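Local coordinates for protein RNA-dependent RNA polymerase (PDB 6DX1) that probably removes ubiquitin or ubiquitin-like modifiers from proteins through a viral OTU domain that acts as a cysteine protease, at residues E74-H79 and L107-K112; E6-E11 and I116-E121; E33-D38 and F43-T48. All blocks are in the same frame, centred on the assembly; numbering follows the deposited sequence.

Contact 1: residues E74-H79 and L107-K112; sequences ELPGVH and LSKLLK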
loop_
_atom_site.group_PDB
_atom_site.type_symbol
_atom_site.label_atom_id
_atom_site.label_comp_id
_atom_site.label_asym_id
_atom_site.label_seq_id
_atom_site.Cartn_x
_atom_site.Cartn_y
_atom_site.Cartn_z
ATOM N N GLU A 74 -0.775 17.670 4.396
ATOM C CA GLU A 74 -0.817 16.504 5.268
ATOM C C GLU A 74 0.083 15.365 4.806
ATOM O O GLU A 74 -0.053 14.254 5.321
ATOM C CB GLU A 74 -2.252 15.964 5.388
ATOM C CG GLU A 74 -3.344 17.009 5.547
ATOM C CD GLU A 74 -4.741 16.406 5.440
ATOM O OE1 GLU A 74 -4.871 15.163 5.481
ATOM O OE2 GLU A 74 -5.708 17.177 5.304
ATOM N N LEU A 75 0.989 15.595 3.851
ATOM C CA LEU A 75 1.703 14.511 3.175
ATOM C C LEU A 75 3.223 14.652 3.287
ATOM O O LEU A 75 3.924 14.717 2.270
ATOM C CB LEU A 75 1.280 14.455 1.709
ATOM C CG LEU A 75 -0.203 14.146 1.461
ATOM C CD1 LEU A 75 -0.533 14.365 -0.006
ATOM C CD2 LEU A 75 -0.540 12.716 1.883
ATOM N N PRO A 76 3.773 14.641 4.508
ATOM C CA PRO A 76 5.232 14.817 4.654
ATOM C C PRO A 76 6.057 13.741 3.981
ATOM O O PRO A 76 7.198 14.010 3.583
ATOM C CB PRO A 76 5.454 14.786 6.175
ATOM C CG PRO A 76 4.117 14.796 6.801
ATOM C CD PRO A 76 3.102 14.402 5.796
ATOM N N GLY A 77 5.551 12.510 3.890
ATOM C CA GLY A 77 6.298 11.485 3.183
ATOM C C GLY A 77 6.425 11.799 1.708
ATOM O O GLY A 77 7.509 11.666 1.129
ATOM N N VAL A 78 5.322 12.231 1.086
ATOM C CA VAL A 78 5.336 12.629 -0.317
ATOM C C VAL A 78 6.318 13.774 -0.528
ATOM O O VAL A 78 7.010 13.834 -1.552
ATOM C CB VAL A 78 3.919 13.023 -0.776
ATOM C CG1 VAL A 78 3.924 13.487 -2.234
ATOM C CG2 VAL A 78 2.937 11.863 -0.584
ATOM N N HIS A 79 6.386 14.696 0.438
ATOM C CA HIS A 79 7.252 15.871 0.305
ATOM C C HIS A 79 8.719 15.503 0.172
ATOM O O HIS A 79 9.509 16.313 -0.336
ATOM C CB HIS A 79 7.096 16.789 1.511
ATOM C CG HIS A 79 5.716 17.325 1.688
ATOM N ND1 HIS A 79 5.294 17.911 2.861
ATOM C CD2 HIS A 79 4.655 17.350 0.848
ATOM C CE1 HIS A 79 4.032 18.280 2.734
ATOM N NE2 HIS A 79 3.624 17.956 1.520
ATOM N N LEU A 107 -3.086 7.153 0.344
ATOM C CA LEU A 107 -4.357 6.445 0.465
ATOM C C LEU A 107 -4.764 6.248 1.924
ATOM O O LEU A 107 -5.957 6.303 2.248
ATOM C CB LEU A 107 -4.280 5.103 -0.264
ATOM C CG LEU A 107 -4.261 5.300 -1.778
ATOM C CD1 LEU A 107 -3.692 4.067 -2.456
ATOM C CD2 LEU A 107 -5.666 5.602 -2.277
ATOM N N SER A 108 -3.799 6.000 2.819
ATOM C CA SER A 108 -4.158 5.863 4.234
ATOM C C SER A 108 -4.843 7.121 4.753
ATOM O O SER A 108 -5.773 7.038 5.576
ATOM C CB SER A 108 -2.909 5.531 5.067
ATOM O OG SER A 108 -2.044 6.649 5.174
ATOM N N LYS A 109 -4.428 8.286 4.258
ATOM C CA LYS A 109 -4.960 9.557 4.731
ATOM C C LYS A 109 -6.219 9.978 3.985
ATOM O O LYS A 109 -7.103 10.604 4.583
ATOM C CB LYS A 109 -3.870 10.633 4.633
ATOM C CG LYS A 109 -2.701 10.320 5.578
ATOM C CD LYS A 109 -1.492 11.234 5.402
ATOM C CE LYS A 109 -0.477 10.983 6.522
ATOM N NZ LYS A 109 0.773 11.802 6.340
ATOM N N LEU A 110 -6.329 9.627 2.701
ATOM C CA LEU A 110 -7.550 9.897 1.950
ATOM C C LEU A 110 -8.689 8.997 2.413
ATOM O O LEU A 110 -9.805 9.467 2.680
ATOM C CB LEU A 110 -7.295 9.699 0.451
ATOM C CG LEU A 110 -8.544 9.617 -0.438
ATOM C CD1 LEU A 110 -9.268 10.941 -0.518
ATOM C CD2 LEU A 110 -8.174 9.141 -1.839
ATOM N N LEU A 111 -8.431 7.697 2.505
ATOM C CA LEU A 111 -9.472 6.730 2.827
ATOM C C LEU A 111 -9.694 6.571 4.322
ATOM O O LEU A 111 -10.683 5.946 4.716
ATOM C CB LEU A 111 -9.128 5.365 2.216
ATOM C CG LEU A 111 -8.939 5.385 0.695
ATOM C CD1 LEU A 111 -8.352 4.068 0.232
ATOM C CD2 LEU A 111 -10.274 5.654 -0.011
ATOM N N LYS A 112 -8.795 7.113 5.152
ATOM C CA LYS A 112 -8.887 7.014 6.608
ATOM C C LYS A 112 -8.889 5.557 7.061
ATOM O O LYS A 112 -9.705 5.123 7.879
ATOM C CB LYS A 112 -10.116 7.768 7.129
ATOM C CG LYS A 112 -10.132 9.239 6.736
ATOM C CD LYS A 112 -8.989 10.001 7.397
ATOM C CE LYS A 112 -9.225 11.505 7.362
ATOM N NZ LYS A 112 -8.573 12.181 6.217
HETATM O O HOH W 1 -7.688 14.639 5.916
#

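Contact 2: residues E6-E11 and I116-E121; sequences ENIVWE and IFWKCE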
loop_
_atom_site.group_PDB
_atom_site.type_symbol
_atom_site.label_atom_id
_atom_site.label_comp_id
_atom_site.label_asym_id
_atom_site.label_seq_id
_atom_site.Cartn_x
_atom_site.Cartn_y
_atom_site.Cartn_z
ATOM N N GLU A 6 -1.940 -9.216 18.215
ATOM C CA GLU A 6 -1.408 -8.921 19.546
ATOM C C GLU A 6 0.104 -9.031 19.709
ATOM O O GLU A 6 0.632 -8.432 20.652
ATOM C CB GLU A 6 -2.070 -9.826 20.597
ATOM C CG GLU A 6 -3.547 -10.073 20.347
ATOM C CD GLU A 6 -4.329 -10.354 21.610
ATOM O OE1 GLU A 6 -3.930 -9.852 22.682
ATOM O OE2 GLU A 6 -5.350 -11.071 21.523
ATOM N N ASN A 7 0.832 -9.766 18.875
ATOM C CA ASN A 7 2.252 -10.000 19.113
ATOM C C ASN A 7 3.158 -9.288 18.110
ATOM O O ASN A 7 4.275 -9.742 17.858
ATOM C CB ASN A 7 2.557 -11.494 19.103
ATOM C CG ASN A 7 2.090 -12.183 20.360
ATOM O OD1 ASN A 7 1.661 -11.528 21.318
ATOM N ND2 ASN A 7 2.180 -13.509 20.371
ATOM N N ILE A 8 2.706 -8.190 17.519
ATOM C CA ILE A 8 3.526 -7.451 16.563
ATOM C C ILE A 8 4.130 -6.256 17.271
ATOM O O ILE A 8 3.413 -5.487 17.923
ATOM C CB ILE A 8 2.708 -7.000 15.343
ATOM C CG1 ILE A 8 2.092 -8.213 14.653
ATOM C CG2 ILE A 8 3.610 -6.258 14.366
ATOM C CD1 ILE A 8 1.263 -7.859 13.432
ATOM N N VAL A 9 5.443 -6.076 17.121
ATOM C CA VAL A 9 6.143 -4.932 17.693
ATOM C C VAL A 9 6.373 -3.961 16.542
ATOM O O VAL A 9 7.392 -4.016 15.852
ATOM C CB VAL A 9 7.450 -5.336 18.374
ATOM C CG1 VAL A 9 8.085 -4.121 19.045
ATOM C CG2 VAL A 9 7.196 -6.446 19.384
ATOM N N TRP A 10 5.409 -3.062 16.330
ATOM C CA TRP A 10 5.555 -2.029 15.312
ATOM C C TRP A 10 6.494 -0.947 15.822
ATOM O O TRP A 10 6.314 -0.436 16.933
ATOM C CB TRP A 10 4.199 -1.411 14.962
ATOM C CG TRP A 10 3.240 -2.331 14.278
ATOM C CD1 TRP A 10 2.121 -2.900 14.821
ATOM C CD2 TRP A 10 3.299 -2.781 12.918
ATOM N NE1 TRP A 10 1.482 -3.677 13.883
ATOM C CE2 TRP A 10 2.180 -3.616 12.707
ATOM C CE3 TRP A 10 4.183 -2.552 11.858
ATOM C CZ2 TRP A 10 1.930 -4.241 11.477
ATOM C CZ3 TRP A 10 3.941 -3.173 10.641
ATOM C CH2 TRP A 10 2.810 -4.004 10.461
ATOM N N GLU A 11 7.481 -0.594 15.011
ATOM C CA GLU A 11 8.471 0.420 15.358
ATOM C C GLU A 11 8.284 1.635 14.460
ATOM O O GLU A 11 8.194 1.492 13.236
ATOM C CB GLU A 11 9.882 -0.143 15.207
ATOM C CG GLU A 11 10.968 0.889 15.421
ATOM C CD GLU A 11 12.328 0.256 15.606
ATOM O OE1 GLU A 11 12.661 -0.112 16.755
ATOM O OE2 GLU A 11 13.051 0.122 14.600
ATOM N N ILE A 116 -1.093 -1.886 4.729
ATOM C CA ILE A 116 0.024 -2.717 5.175
ATOM C C ILE A 116 0.632 -3.447 3.984
ATOM O O ILE A 116 -0.094 -4.037 3.176
ATOM C CB ILE A 116 -0.400 -3.731 6.251
ATOM C CG1 ILE A 116 -1.092 -3.014 7.410
ATOM C CG2 ILE A 116 0.829 -4.487 6.762
ATOM C CD1 ILE A 116 -1.709 -4.007 8.411
ATOM N N PHE A 117 1.963 -3.390 3.876
ATOM C CA PHE A 117 2.740 -4.213 2.944
ATOM C C PHE A 117 3.341 -5.377 3.719
ATOM O O PHE A 117 4.166 -5.160 4.619
ATOM C CB PHE A 117 3.903 -3.438 2.317
ATOM C CG PHE A 117 3.526 -2.235 1.473
ATOM C CD1 PHE A 117 2.209 -1.919 1.164
ATOM C CD2 PHE A 117 4.550 -1.417 0.979
ATOM C CE1 PHE A 117 1.917 -0.799 0.371
ATOM C CE2 PHE A 117 4.267 -0.303 0.191
ATOM C CZ PHE A 117 2.959 0.007 -0.116
ATOM N N TRP A 118 2.999 -6.602 3.326
ATOM C CA TRP A 118 3.512 -7.803 3.977
ATOM C C TRP A 118 4.559 -8.437 3.063
ATOM O O TRP A 118 4.226 -8.917 1.972
ATOM C CB TRP A 118 2.371 -8.779 4.260
ATOM C CG TRP A 118 1.281 -8.286 5.174
ATOM C CD1 TRP A 118 -0.003 -7.942 4.820
ATOM C CD2 TRP A 118 1.353 -8.145 6.601
ATOM N NE1 TRP A 118 -0.731 -7.583 5.948
ATOM C CE2 TRP A 118 0.084 -7.701 7.048
ATOM C CE3 TRP A 118 2.373 -8.341 7.543
ATOM C CZ2 TRP A 118 -0.194 -7.454 8.399
ATOM C CZ3 TRP A 118 2.093 -8.095 8.890
ATOM C CH2 TRP A 118 0.828 -7.654 9.301
ATOM N N LYS A 119 5.814 -8.458 3.519
ATOM C CA LYS A 119 6.928 -8.933 2.698
ATOM C C LYS A 119 6.937 -10.454 2.610
ATOM O O LYS A 119 6.945 -11.145 3.636
ATOM C CB LYS A 119 8.254 -8.447 3.291
ATOM C CG LYS A 119 9.486 -8.962 2.551
ATOM C CD LYS A 119 10.760 -8.595 3.321
ATOM C CE LYS A 119 12.003 -8.951 2.517
ATOM N NZ LYS A 119 13.228 -8.779 3.341
ATOM N N CYS A 120 6.987 -10.987 1.388
ATOM C CA CYS A 120 6.950 -12.435 1.204
ATOM C C CYS A 120 7.763 -12.786 -0.033
ATOM O O CYS A 120 7.467 -12.287 -1.118
ATOM C CB CYS A 120 5.504 -12.932 1.061
ATOM S SG CYS A 120 5.340 -14.704 0.646
ATOM N N GLU A 121 8.767 -13.647 0.126
ATOM C CA GLU A 121 9.667 -13.977 -0.968
ATOM C C GLU A 121 9.569 -15.416 -1.461
ATOM O O GLU A 121 10.192 -15.742 -2.477
ATOM C CB GLU A 121 11.100 -13.666 -0.540
ATOM C CG GLU A 121 11.207 -12.218 -0.121
ATOM C CD GLU A 121 12.575 -11.842 0.369
ATOM O OE1 GLU A 121 12.941 -12.238 1.505
ATOM O OE2 GLU A 121 13.292 -11.146 -0.389
#

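Contact 3: residues E33-D38 and F43-T48; sequences ELTLPD and FRAVST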
loop_
_atom_site.group_PDB
_atom_site.type_symbol
_atom_site.label_atom_id
_atom_site.label_comp_id
_atom_site.label_asym_id
_atom_site.label_seq_id
_atom_site.Cartn_x
_atom_site.Cartn_y
_atom_site.Cartn_z
ATOM N N GLU A 33 -5.331 -12.582 -3.906
ATOM C CA GLU A 33 -5.885 -12.297 -5.226
ATOM C C GLU A 33 -4.801 -11.638 -6.063
ATOM O O GLU A 33 -4.291 -10.573 -5.702
ATOM C CB GLU A 33 -7.129 -11.413 -5.131
ATOM C CG GLU A 33 -8.238 -12.085 -4.308
ATOM C CD GLU A 33 -9.571 -11.371 -4.354
ATOM O OE1 GLU A 33 -9.676 -10.318 -5.011
ATOM O OE2 GLU A 33 -10.528 -11.874 -3.721
ATOM N N LEU A 34 -4.447 -12.278 -7.171
ATOM C CA LEU A 34 -3.330 -11.821 -7.989
ATOM C C LEU A 34 -3.690 -10.560 -8.767
ATOM O O LEU A 34 -4.846 -10.344 -9.146
ATOM C CB LEU A 34 -2.920 -12.918 -8.969
ATOM C CG LEU A 34 -2.304 -14.192 -8.395
ATOM C CD1 LEU A 34 -2.039 -15.179 -9.515
ATOM C CD2 LEU A 34 -1.008 -13.850 -7.673
ATOM N N THR A 35 -2.676 -9.729 -9.010
ATOM C CA THR A 35 -2.793 -8.582 -9.899
ATOM C C THR A 35 -1.947 -8.837 -11.138
ATOM O O THR A 35 -1.012 -9.641 -11.117
ATOM C CB THR A 35 -2.321 -7.288 -9.232
ATOM O OG1 THR A 35 -0.929 -7.413 -8.915
ATOM C CG2 THR A 35 -3.143 -6.998 -7.958
ATOM N N LEU A 36 -2.287 -8.150 -12.221
ATOM C CA LEU A 36 -1.493 -8.265 -13.438
ATOM C C LEU A 36 -0.055 -7.852 -13.140
ATOM O O LEU A 36 0.163 -6.818 -12.494
ATOM C CB LEU A 36 -2.086 -7.377 -14.529
ATOM C CG LEU A 36 -1.731 -7.756 -15.969
ATOM C CD1 LEU A 36 -2.343 -9.103 -16.355
ATOM C CD2 LEU A 36 -2.228 -6.658 -16.902
ATOM N N PRO A 37 0.952 -8.629 -13.573
ATOM C CA PRO A 37 2.354 -8.274 -13.261
ATOM C C PRO A 37 2.914 -7.220 -14.206
ATOM O O PRO A 37 3.831 -7.459 -15.014
ATOM C CB PRO A 37 3.069 -9.624 -13.388
ATOM C CG PRO A 37 2.298 -10.346 -14.444
ATOM C CD PRO A 37 0.847 -9.960 -14.200
ATOM N N ASP A 38 2.354 -6.019 -14.127
ATOM C CA ASP A 38 2.928 -4.866 -14.797
ATOM C C ASP A 38 3.276 -3.816 -13.744
ATOM O O ASP A 38 3.174 -4.058 -12.537
ATOM C CB ASP A 38 2.002 -4.353 -15.919
ATOM C CG ASP A 38 0.717 -3.679 -15.418
ATOM O OD1 ASP A 38 0.544 -3.474 -14.202
ATOM O OD2 ASP A 38 -0.138 -3.345 -16.282
ATOM N N PHE A 43 -1.511 -0.124 -7.742
ATOM C CA PHE A 43 -2.828 0.458 -7.971
ATOM C C PHE A 43 -3.864 -0.605 -8.315
ATOM O O PHE A 43 -5.054 -0.434 -8.007
ATOM C CB PHE A 43 -2.722 1.495 -9.091
ATOM C CG PHE A 43 -1.787 2.626 -8.763
ATOM C CD1 PHE A 43 -2.154 3.583 -7.823
ATOM C CD2 PHE A 43 -0.544 2.727 -9.380
ATOM C CE1 PHE A 43 -1.304 4.632 -7.513
ATOM C CE2 PHE A 43 0.318 3.773 -9.075
ATOM C CZ PHE A 43 -0.061 4.730 -8.137
ATOM N N ARG A 44 -3.437 -1.686 -8.976
ATOM C CA ARG A 44 -4.345 -2.789 -9.267
ATOM C C ARG A 44 -4.812 -3.468 -7.986
ATOM O O ARG A 44 -5.983 -3.855 -7.867
ATOM C CB ARG A 44 -3.652 -3.812 -10.170
ATOM C CG ARG A 44 -3.410 -3.317 -11.576
ATOM C CD ARG A 44 -2.559 -4.301 -12.368
ATOM N NE ARG A 44 -2.394 -3.768 -13.716
ATOM C CZ ARG A 44 -3.353 -3.802 -14.634
ATOM N NH1 ARG A 44 -4.519 -4.395 -14.365
ATOM N NH2 ARG A 44 -3.144 -3.266 -15.825
ATOM N N ALA A 45 -3.906 -3.628 -7.019
ATOM C CA ALA A 45 -4.272 -4.255 -5.758
ATOM C C ALA A 45 -5.255 -3.382 -4.993
ATOM O O ALA A 45 -6.250 -3.881 -4.458
ATOM C CB ALA A 45 -3.011 -4.526 -4.925
ATOM N N VAL A 46 -4.998 -2.071 -4.937
ATOM C CA VAL A 46 -5.926 -1.183 -4.241
ATOM C C VAL A 46 -7.259 -1.132 -4.974
ATOM O O VAL A 46 -8.329 -1.107 -4.347
ATOM C CB VAL A 46 -5.310 0.216 -4.068
ATOM C CG1 VAL A 46 -6.326 1.163 -3.403
ATOM C CG2 VAL A 46 -4.019 0.115 -3.237
ATOM N N SER A 47 -7.221 -1.137 -6.314
ATOM C CA SER A 47 -8.460 -1.208 -7.087
ATOM C C SER A 47 -9.277 -2.445 -6.726
ATOM O O SER A 47 -10.510 -2.380 -6.633
ATOM C CB SER A 47 -8.143 -1.189 -8.587
ATOM O OG SER A 47 -9.345 -1.283 -9.355
ATOM N N THR A 48 -8.616 -3.589 -6.523
ATOM C CA THR A 48 -9.347 -4.788 -6.134
ATOM C C THR A 48 -10.055 -4.587 -4.800
ATOM O O THR A 48 -11.200 -5.027 -4.620
ATOM C CB THR A 48 -8.391 -5.981 -6.085
ATOM O OG1 THR A 48 -7.741 -6.098 -7.359
ATOM C CG2 THR A 48 -9.158 -7.277 -5.806
HETATM O O HOH W 2 -7.045 -8.392 -8.766
#

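Contact 1: residues E74-H79 and L107-K112
Lys109 leaves helix 101-111 and reaches across to the turn at Glu74, Leu75 and Pro76, and nearly everything that crosses this contact is carried by its side chain. CG lies anti to the carbonyl carbon (chi1 -65°), and from there the fully extended chain carries NZ across to the Glu74 carbonyl. CB and CG stop short of the turn; Phe67 of helix 57-70 also packs against the lysine side chain. CD is the first atom to touch: it passes Leu75 CD2 at 3.9 Å, the two side chains sliding by in opposite directions, and it already lies 3.3 Å from Glu74 O. CE follows at 3.5 Å from that same Glu74 O. At the tip, NZ donates to Glu74 O at 2.8 Å, in the carbonyl plane with a C=O...N angle of 156°, while Pro76 CD sits 3.5 Å from NZ. This is the helical side of the OTU domain, and the turn leads straight into the short helix 76-79. The strongest partner of the ammonium is Asp15, in a salt bridge, and it bridges to Glu105 as well; Glu105 also accepts from Gly77 N, so lysine and helix start share one carboxylate. Farther out, Lys112 has left the helix with positive phi and turns its NZ back onto Lys109 O at 2.7 Å. A water accepts from Lys112 NZ at 2.6 Å and donates to Glu74 OE1 at 2.9 Å, bridging charges that do not meet directly; Glu74 OE2 is bonded to Asn71.

Contact 2: residues E6-E11 and I116-E121
Trp118 CH2, the far corner of its six-membered ring, receives two side chains from the N-terminal arm: Ile8 CD1 and Trp10 CZ2. Ile8 holds CG1 anti to the carbonyl carbon and extends beyond it (chi2 180°), which carries CD1 to the ring edge, 4.2 Å from Trp118 CH2. Trp10 CZ2 lies 4.2 Å from that same Trp118 CH2; the two side chains run at about a right angle, their ring planes inclined by about 50°. The denser part is the inner end. There Ile116 CG2, from the same strand as Trp118, sits 3.3 Å above one face of the Trp118 ring, offset toward the rim, and also meets Trp10 CH2 at 4.2 Å. Trp118 is fixed further by its NE1 bond to Asn142 and an edge-to-face meeting with Phe24. The outer end is looser: Ile8 CG2 lies over one face of Trp10, two residues on, but the arm around them is largely exposed, while Ile116 and Trp118 are buried. The arm then enters strand 11-14, one edge of the sheet. Between the two segments only apolar packing acts; the directional holds on the arm, Trp10 to Arg131 (cation-pi) and Glu11 to Gln19, lie outside it.

Contact 3: residues E33-D38 and F43-T48
Arg44 grips Asp38 side-on with two nitrogens, its chain running extended from CG to NE to bring them alongside the carboxylate. NE donates to Asp38 OD1 at 3.0 Å and NH2 to Asp38 OD2 at 3.0 Å. Both approach on the syn side from out of the carboxylate plane; the two group planes are 54° apart, consistent with the bent bonds (151° and 141°) of this salt bridge. Asp38 OD1 has a second donor in Asn40 N, and Arg44 NH1 bonds Gln54, whose OE1 also takes Leu36 N. Leu36 lies over one face of the guanidinium, CB 3.5 Å above the plane and offset from its centre, CD2 3.7 Å from Arg44 NH2. Asp38 and Asn40 belong to the Asp-Gly-Asn-Cys signature of OTU proteases; the cysteine starting helix 41-51 is probably the nucleophile, as in relatives, and the bridge ties the loop before it to that helix's first turns. Farther along, Thr35 presses CB against Arg44 CB at 3.8 Å and CG2 against Ala45 CB at 3.9 Å, its hydroxyl bonded to Phe151 O. Thr48 OG1 donates back to Arg44 O and accepts from a water that also donates to Leu34 O. At the far end, Glu33 OE1 approaches Thr48 CG2 to 3.2 Å.

Starting from the N terminus, the arm 6-11 opens contact 2, whose partner on strand 114-120 comes only after more than a hundred residues. Within that long span the chain first runs through strands 11-14, 17-25 and 30-33, then closes contact 3, a short loop folding 33-38 onto helix 41-51. Next come the helices, and contact 1 joins the turn at 74-79 to the end of helix 101-111. Contacts 3 and 1 therefore follow in series, both enclosed by contact 2, and none crosses another. Helix 41-51 and helix 101-111 meet at Val46 and Leu107, the one touch between contacts 1 and 3. Helix 101-111 then passes into strand 114-120, returning the chain from the helical side to the sheet.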